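Side-chain contacts in ATP12 ATPase (Paracoccus denitrificans, PDB 2R31), which probably acts as a chaperone in the assembly of the F1 sector of ATP synthase: residues A[134-139]-A[143-148]; A[103-108]-A[118-123]; A[73-78]-A[231-236]. One frame throughout, in Å; residues are numbered along the deposited sequence. Where two conformers were deposited one is given.

Contact 1: residues A[134-139]-A[143-148]; sequences PLRITH and PVPQDP
Gln-146 and Arg-136 slide past each other in opposite directions, the amide bonding the backbone of Arg-136 and the guanidinium that of Pro-145. The Gln-146 CB points away from 134-139, but the bend at chi2 (-57°) folds the amide back against the Arg-136 backbone. There OE1 accepts Arg-136 N at 2.8 Å, in its own carbonyl plane and on a lone pair, while NE2 donates to Arg-136 O at 2.9 Å and a nearly straight 170°. A water donates to OE1 and to Pro-134 O and accepts from Asp-147 N, and Leu-135 CD2 rests 3.4 Å from Gln-146 OE1. The Arg-136 chain is extended, and NH1 reaches Pro-145 O at 2.8 Å, edge-on in the guanidinium plane though above the carbonyl plane, while Asp-147 N lies over one guanidinium face. The Asp-147 carboxylate takes no hydrogen bond from the guanidinium, OD2 lying 4.6 Å from Arg-136 NH2 and well out of its plane; OD1 caps Val-149 N. Val-144 CG2 packs 3.5 Å from Thr-138 CB, and CG1 3.9 Å from Arg-136 CD, arginine and valine crossing at about a right angle. With an alanine at Gln-146, Arg-136 N would probably lose its acceptor and Arg-136 O one donor, Ser-103 OG remaining. This irregular, nearly antiparallel chain reversal (168°) leads from strand 138-139 into the N-capped start of helix 148-159.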
# COMPACT_ATOMS: atom_id res chain seq x y z
N PRO A 134 -11.71 17.77 -5.33
CA PRO A 134 -13.00 17.56 -4.64
C PRO A 134 -13.79 16.45 -5.29
O PRO A 134 -14.32 16.55 -6.44
CB PRO A 134 -13.72 18.94 -4.79
CG PRO A 134 -13.15 19.51 -6.04
CD PRO A 134 -11.70 19.09 -6.00
N LEU A 135 -13.98 15.35 -4.56
CA LEU A 135 -14.82 14.27 -5.07
C LEU A 135 -16.28 14.53 -4.73
O LEU A 135 -16.61 15.06 -3.70
CB LEU A 135 -14.47 12.93 -4.42
CG LEU A 135 -13.15 12.31 -4.81
CD1 LEU A 135 -12.98 10.97 -4.13
CD2 LEU A 135 -13.06 12.14 -6.35
N ARG A 136 -17.11 14.06 -5.65
CA ARG A 136 -18.54 14.01 -5.43
C ARG A 136 -18.88 12.72 -4.71
O ARG A 136 -18.24 11.68 -4.96
CB ARG A 136 -19.25 14.11 -6.77
CG ARG A 136 -18.99 15.42 -7.56
CD ARG A 136 -19.55 15.33 -8.96
NE ARG A 136 -19.27 16.58 -9.70
CZ ARG A 136 -19.30 16.63 -11.03
NH1 ARG A 136 -19.57 15.52 -11.73
NH2 ARG A 136 -19.06 17.78 -11.65
N ILE A 137 -19.87 12.82 -3.82
CA ILE A 137 -20.38 11.64 -3.10
C ILE A 137 -21.80 11.32 -3.57
O ILE A 137 -22.48 12.13 -4.17
CB ILE A 137 -20.26 11.76 -1.57
CG1 ILE A 137 -21.39 12.67 -1.06
CG2 ILE A 137 -18.84 12.17 -1.17
CD1 ILE A 137 -21.51 12.76 0.45
N THR A 138 -22.22 10.11 -3.30
CA THR A 138 -23.58 9.69 -3.55
C THR A 138 -23.97 8.68 -2.53
O THR A 138 -23.12 8.20 -1.76
CB THR A 138 -23.72 9.16 -5.01
OG1 THR A 138 -25.14 9.07 -5.26
CG2 THR A 138 -22.99 7.84 -5.25
N HIS A 139 -25.23 8.25 -2.56
CA HIS A 139 -25.93 7.42 -1.63
C HIS A 139 -26.62 6.27 -2.39
O HIS A 139 -27.35 6.41 -3.36
CB HIS A 139 -26.90 8.21 -0.74
CG HIS A 139 -26.29 9.39 -0.08
ND1 HIS A 139 -26.13 10.60 -0.71
CD2 HIS A 139 -25.75 9.58 1.14
CE1 HIS A 139 -25.54 11.47 0.08
NE2 HIS A 139 -25.29 10.91 1.24
N PRO A 143 -26.39 7.01 -9.21
CA PRO A 143 -25.06 7.24 -9.79
C PRO A 143 -24.66 8.71 -9.75
O PRO A 143 -25.51 9.60 -9.92
CB PRO A 143 -25.23 6.80 -11.26
CG PRO A 143 -26.62 6.34 -11.43
CD PRO A 143 -27.39 6.74 -10.25
N VAL A 144 -23.35 8.95 -9.60
CA VAL A 144 -22.83 10.30 -9.81
C VAL A 144 -21.45 10.17 -10.45
O VAL A 144 -20.59 9.44 -9.96
CB VAL A 144 -22.80 11.16 -8.55
CG1 VAL A 144 -22.31 12.58 -8.95
CG2 VAL A 144 -24.10 11.29 -7.79
N PRO A 145 -21.21 10.84 -11.55
CA PRO A 145 -19.86 10.81 -12.17
C PRO A 145 -18.97 11.83 -11.48
O PRO A 145 -19.46 12.84 -10.95
CB PRO A 145 -20.15 11.19 -13.61
CG PRO A 145 -21.26 12.18 -13.48
CD PRO A 145 -22.12 11.67 -12.30
N GLN A 146 -17.67 11.62 -11.53
CA GLN A 146 -16.73 12.63 -11.05
C GLN A 146 -16.44 13.67 -12.14
O GLN A 146 -16.54 13.40 -13.34
CB GLN A 146 -15.44 11.95 -10.60
CG GLN A 146 -15.67 10.96 -9.46
CD GLN A 146 -16.32 11.56 -8.24
OE1 GLN A 146 -16.07 12.73 -7.87
NE2 GLN A 146 -17.16 10.80 -7.55
N ASP A 147 -16.07 14.85 -11.71
CA ASP A 147 -15.63 15.91 -12.61
C ASP A 147 -14.41 15.41 -13.37
O ASP A 147 -13.43 14.98 -12.74
CB ASP A 147 -15.28 17.15 -11.80
CG ASP A 147 -14.83 18.35 -12.58
OD1 ASP A 147 -14.51 18.28 -13.77
OD2 ASP A 147 -14.77 19.41 -11.94
N PRO A 148 -14.37 15.46 -14.72
CA PRO A 148 -13.17 15.05 -15.46
C PRO A 148 -11.90 15.73 -15.03
O PRO A 148 -10.81 15.15 -15.11
CB PRO A 148 -13.56 15.47 -16.90
CG PRO A 148 -15.04 15.52 -16.98
CD PRO A 148 -15.50 15.90 -15.61
O HOH W 1 -15.36 15.13 -8.93

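Contact 2: residues A[103-108]-A[118-123]; sequences SYRADA and EGWDPL
Asp-121 OD1 is gripped twice by Arg-105, with NH1 and NH2 each 2.9 Å from that one oxygen. The guanidinium meets it end-on and in its own plane, but the two N-H groups use the oxygen differently: NH1 comes from the syn side, 29° out of the carboxylate plane, and NH2 nearly in line with the C-O bond. Sharing one acceptor bends both bonds, to 145° at NH1 and 141° at NH2. Arg-105 NE is bonded to Leu-102 O, so this bond and the pair to OD1 together hold the guanidinium. The second carboxylate oxygen, OD2, bonds the amine of a bound Tris molecule, probably from the crystallisation liquor. Trp-120 flanks the guanidinium without stacking on it. Its ring stands steeply to the guanidinium plane and turns an edge to it, CE3 lying 3.6 Å from Arg-105 NE, while Trp-120 CB sits over one guanidinium face, 3.7 Å from Arg-105 NH2. The indole NE1 is tied to Leu-198 O. The salt bridge thus pins strand 104-105 to helix 110-130 inside a beta-alpha-beta crossover, whose closing strand, 138-139, runs parallel beside strand 104-105; helix 192-199 meets the indole through Leu-198.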
# COMPACT_ATOMS: atom_id res chain seq x y z
N SER A 103 -16.67 7.84 -1.73
CA SER A 103 -17.75 8.45 -2.54
C SER A 103 -19.04 7.68 -2.46
O SER A 103 -20.10 8.26 -2.73
CB SER A 103 -17.37 8.51 -4.04
OG SER A 103 -16.37 9.45 -4.30
N TYR A 104 -19.03 6.41 -2.14
CA TYR A 104 -20.20 5.52 -2.30
C TYR A 104 -20.82 5.27 -0.94
O TYR A 104 -20.53 4.25 -0.26
CB TYR A 104 -19.79 4.22 -3.10
CG TYR A 104 -19.65 4.72 -4.52
CD1 TYR A 104 -20.80 4.84 -5.31
CD2 TYR A 104 -18.46 5.11 -5.06
CE1 TYR A 104 -20.74 5.31 -6.61
CE2 TYR A 104 -18.37 5.58 -6.34
CZ TYR A 104 -19.51 5.68 -7.13
OH TYR A 104 -19.44 6.16 -8.44
N ARG A 105 -21.69 6.16 -0.51
CA ARG A 105 -22.30 6.12 0.85
C ARG A 105 -23.48 5.18 0.84
O ARG A 105 -24.07 4.91 -0.22
CB ARG A 105 -22.74 7.55 1.25
CG ARG A 105 -21.74 8.68 1.16
CD ARG A 105 -20.58 8.54 2.08
NE ARG A 105 -19.42 9.39 1.92
CZ ARG A 105 -19.21 10.55 2.54
NH1 ARG A 105 -20.14 11.02 3.36
NH2 ARG A 105 -18.07 11.20 2.31
N ALA A 106 -23.83 4.66 2.00
CA ALA A 106 -25.15 4.05 2.18
C ALA A 106 -26.27 5.05 1.97
O ALA A 106 -26.21 6.28 2.14
CB ALA A 106 -25.20 3.48 3.58
N ASP A 107 -27.41 4.53 1.68
CA ASP A 107 -28.57 5.40 1.80
C ASP A 107 -29.42 5.06 3.04
O ASP A 107 -30.42 5.74 3.21
CB ASP A 107 -29.31 5.42 0.47
CG ASP A 107 -29.99 4.12 0.13
OD1 ASP A 107 -29.94 3.18 0.92
OD2 ASP A 107 -30.51 4.10 -0.98
N ALA A 108 -29.04 4.07 3.82
CA ALA A 108 -29.73 3.65 5.01
C ALA A 108 -28.90 2.63 5.74
O ALA A 108 -28.06 1.96 5.14
CB ALA A 108 -31.05 2.97 4.65
N GLU A 118 -19.21 11.28 9.26
CA GLU A 118 -18.28 11.71 10.32
C GLU A 118 -16.85 11.31 10.02
O GLU A 118 -15.91 12.08 10.24
CB GLU A 118 -18.70 11.12 11.67
CG GLU A 118 -17.79 11.50 12.83
CD GLU A 118 -18.03 10.77 14.13
OE1 GLU A 118 -18.58 9.65 14.17
OE2 GLU A 118 -17.63 11.33 15.15
N GLY A 119 -16.71 10.07 9.55
CA GLY A 119 -15.36 9.58 9.29
C GLY A 119 -14.76 10.05 7.99
O GLY A 119 -13.57 10.32 7.86
N TRP A 120 -15.59 10.10 6.94
CA TRP A 120 -15.10 10.28 5.58
C TRP A 120 -15.15 11.70 5.06
O TRP A 120 -14.31 12.08 4.23
CB TRP A 120 -15.88 9.37 4.62
CG TRP A 120 -15.67 7.90 4.89
CD1 TRP A 120 -14.70 7.31 5.67
CD2 TRP A 120 -16.46 6.82 4.35
NE1 TRP A 120 -14.85 5.96 5.64
CE2 TRP A 120 -15.89 5.63 4.86
CE3 TRP A 120 -17.54 6.75 3.51
CZ2 TRP A 120 -16.42 4.37 4.54
CZ3 TRP A 120 -18.05 5.51 3.20
CH2 TRP A 120 -17.51 4.32 3.70
N ASP A 121 -16.09 12.52 5.51
CA ASP A 121 -16.15 13.89 5.01
C ASP A 121 -14.84 14.65 5.29
O ASP A 121 -14.42 15.41 4.42
CB ASP A 121 -17.35 14.64 5.58
CG ASP A 121 -18.69 14.25 5.02
OD1 ASP A 121 -18.75 13.45 4.07
OD2 ASP A 121 -19.72 14.71 5.58
N PRO A 122 -14.15 14.47 6.42
CA PRO A 122 -12.87 15.18 6.58
C PRO A 122 -11.85 14.80 5.55
O PRO A 122 -11.00 15.61 5.18
CB PRO A 122 -12.44 14.80 7.99
CG PRO A 122 -13.74 14.54 8.72
CD PRO A 122 -14.57 13.84 7.70
N LEU A 123 -11.85 13.55 5.08
CA LEU A 123 -10.91 13.09 4.08
C LEU A 123 -11.25 13.59 2.69
O LEU A 123 -10.36 13.96 1.92
CB LEU A 123 -10.76 11.55 4.13
CG LEU A 123 -9.66 11.30 5.24
CD1 LEU A 123 -10.16 11.39 6.59
CD2 LEU A 123 -8.44 10.95 4.54

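Contact 3: residues A[73-78]-A[231-236]; sequences RSANSA and ERFWHL
Phe-233 and Ser-74 carry this helix-helix packing, in which the C-terminal helix 214-236 presses one aromatic ring onto helix 70-82. Along 231-236, Glu-231 and Arg-232 lead up to the residue that makes the contact itself, Phe-233, whose CA is 7.4 Å from the CA of Ser-74, the closest pair of CA atoms between the two segments. With CG anti to the backbone N (chi1 -165°) the ring reaches across to the neighbouring helix and lays one face against Ser-74. The Ser-74 CB stands 3.4 Å from the Phe-233 ring centroid and only 13° off the ring normal, a CH-pi contact almost centred on the face. Ser-74 OG is bonded to Pro-70 O one turn back in its own helix, so the serine hydroxyl is satisfied and its methylene is offered to the ring. Beyond the serine, Phe-233 CZ comes within 3.6 Å of Ala-75 N, an oblique approach, and Phe-233 CE1 lies 4.3 Å from Ala-75 CB. Leu-49, Leu-71 and Ala-168 also touch Phe-233, which places it where helices 47-58, 70-82 and 163-174 converge. Further on, Trp-234 contacts Ala-168 and forms a cation-pi pair with Arg-238, while Leu-236 packs on Ala-48, Ala-52 and Leu-71. Leu-236 also closes the run by folding back over its own helix, where its CD2 lies 3.8 Å above the centre of the Arg-232 guanidinium plane.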
# COMPACT_ATOMS: atom_id res chain seq x y z
N ARG A 73 9.97 -8.52 -0.24
CA ARG A 73 8.82 -8.82 -1.06
C ARG A 73 8.36 -7.57 -1.82
O ARG A 73 8.04 -7.67 -3.02
CB ARG A 73 7.70 -9.37 -0.17
CG ARG A 73 6.38 -9.78 -0.73
CD ARG A 73 5.66 -10.82 0.10
NE ARG A 73 4.82 -10.42 1.24
CZ ARG A 73 5.15 -10.64 2.49
NH1 ARG A 73 6.38 -11.17 2.48
NH2 ARG A 73 4.54 -10.37 3.65
N SER A 74 8.29 -6.42 -1.16
CA SER A 74 7.90 -5.17 -1.82
C SER A 74 8.91 -4.72 -2.84
O SER A 74 8.55 -4.26 -3.92
CB SER A 74 7.72 -4.11 -0.72
OG SER A 74 6.71 -4.33 0.18
N ALA A 75 10.20 -4.84 -2.53
CA ALA A 75 11.23 -4.44 -3.49
C ALA A 75 11.22 -5.33 -4.71
O ALA A 75 11.40 -4.85 -5.84
CB ALA A 75 12.59 -4.46 -2.81
N ASN A 76 11.02 -6.64 -4.53
CA ASN A 76 10.93 -7.55 -5.67
C ASN A 76 9.79 -7.11 -6.57
O ASN A 76 9.88 -7.11 -7.81
CB ASN A 76 10.70 -8.98 -5.19
CG ASN A 76 11.92 -9.62 -4.59
OD1 ASN A 76 13.05 -9.21 -4.82
ND2 ASN A 76 11.66 -10.71 -3.83
N SER A 77 8.63 -6.74 -6.01
CA SER A 77 7.49 -6.27 -6.81
C SER A 77 7.79 -4.96 -7.50
O SER A 77 7.44 -4.75 -8.64
CB SER A 77 6.26 -6.18 -5.92
OG SER A 77 5.17 -5.71 -6.68
N ALA A 78 8.45 -4.05 -6.78
CA ALA A 78 8.81 -2.78 -7.41
C ALA A 78 9.64 -3.02 -8.66
O ALA A 78 9.43 -2.42 -9.72
CB ALA A 78 9.58 -1.90 -6.44
N GLU A 231 2.98 1.11 4.23
CA GLU A 231 3.34 2.38 4.83
C GLU A 231 4.81 2.42 5.19
O GLU A 231 5.51 3.42 4.95
CB GLU A 231 2.44 2.61 6.05
CG GLU A 231 2.75 3.83 6.87
CD GLU A 231 1.82 3.85 8.10
OE1 GLU A 231 1.80 2.84 8.89
OE2 GLU A 231 1.12 4.82 8.30
N ARG A 232 5.32 1.34 5.78
CA ARG A 232 6.76 1.26 6.12
C ARG A 232 7.62 1.39 4.87
O ARG A 232 8.63 2.07 4.86
CB ARG A 232 7.00 -0.07 6.85
CG ARG A 232 8.43 -0.32 7.25
CD ARG A 232 9.00 0.73 8.19
NE ARG A 232 10.23 0.23 8.78
CZ ARG A 232 11.11 1.00 9.39
NH1 ARG A 232 10.91 2.30 9.51
NH2 ARG A 232 12.22 0.44 9.90
N PHE A 233 7.23 0.68 3.78
CA PHE A 233 7.97 0.75 2.54
C PHE A 233 7.95 2.17 1.99
O PHE A 233 8.99 2.64 1.47
CB PHE A 233 7.36 -0.27 1.55
CG PHE A 233 8.22 -0.58 0.36
CD1 PHE A 233 9.36 -1.33 0.50
CD2 PHE A 233 7.91 -0.16 -0.93
CE1 PHE A 233 10.15 -1.70 -0.57
CE2 PHE A 233 8.69 -0.54 -2.01
CZ PHE A 233 9.78 -1.32 -1.82
N TRP A 234 6.83 2.87 2.07
CA TRP A 234 6.74 4.27 1.67
C TRP A 234 7.80 5.09 2.41
O TRP A 234 8.62 5.81 1.81
CB TRP A 234 5.32 4.86 1.95
CG TRP A 234 5.36 6.33 1.70
CD1 TRP A 234 5.54 7.30 2.64
CD2 TRP A 234 5.30 7.00 0.44
NE1 TRP A 234 5.59 8.53 2.04
CE2 TRP A 234 5.44 8.39 0.71
CE3 TRP A 234 5.12 6.61 -0.88
CZ2 TRP A 234 5.43 9.35 -0.30
CZ3 TRP A 234 5.11 7.54 -1.87
CH2 TRP A 234 5.26 8.90 -1.59
N HIS A 235 7.80 5.03 3.74
CA HIS A 235 8.69 5.88 4.51
C HIS A 235 10.15 5.55 4.22
O HIS A 235 11.00 6.46 4.11
CB HIS A 235 8.39 5.79 5.99
CG HIS A 235 7.11 6.43 6.38
ND1 HIS A 235 6.84 7.75 6.15
CD2 HIS A 235 6.02 5.86 6.94
CE1 HIS A 235 5.58 7.98 6.60
NE2 HIS A 235 5.08 6.85 7.12
N LEU A 236 10.49 4.27 4.12
CA LEU A 236 11.87 3.89 3.91
C LEU A 236 12.41 4.28 2.56
O LEU A 236 13.62 4.34 2.39
CB LEU A 236 12.05 2.38 4.11
CG LEU A 236 11.98 1.89 5.55
CD1 LEU A 236 11.94 0.38 5.56
CD2 LEU A 236 13.15 2.38 6.38

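Contacts 1 and 2 are neighbours, their centres 12 Å apart, joined through the parallel pairing of strands 104-105 and 138-139: Thr-138 O lies 2.8 Å from Arg-105 N and Thr-138 N 2.9 Å from Ser-103 O, both probable hydrogen bonds. Ser-103 OG adds a bond to Arg-136 O, the carbonyl that Gln-146 also holds. Both contacts border bound Tris, probably from the crystallisation liquor, through His-139 NE2 and Asp-121 OD2. Contact 3 lies nearer the centre of the chain, between helices 70-82 and 214-236, and touches neither: its centre is about 32 Å from that of contact 1 and 30 Å from that of contact 2, with nearest atoms about 19 and 12 Å apart.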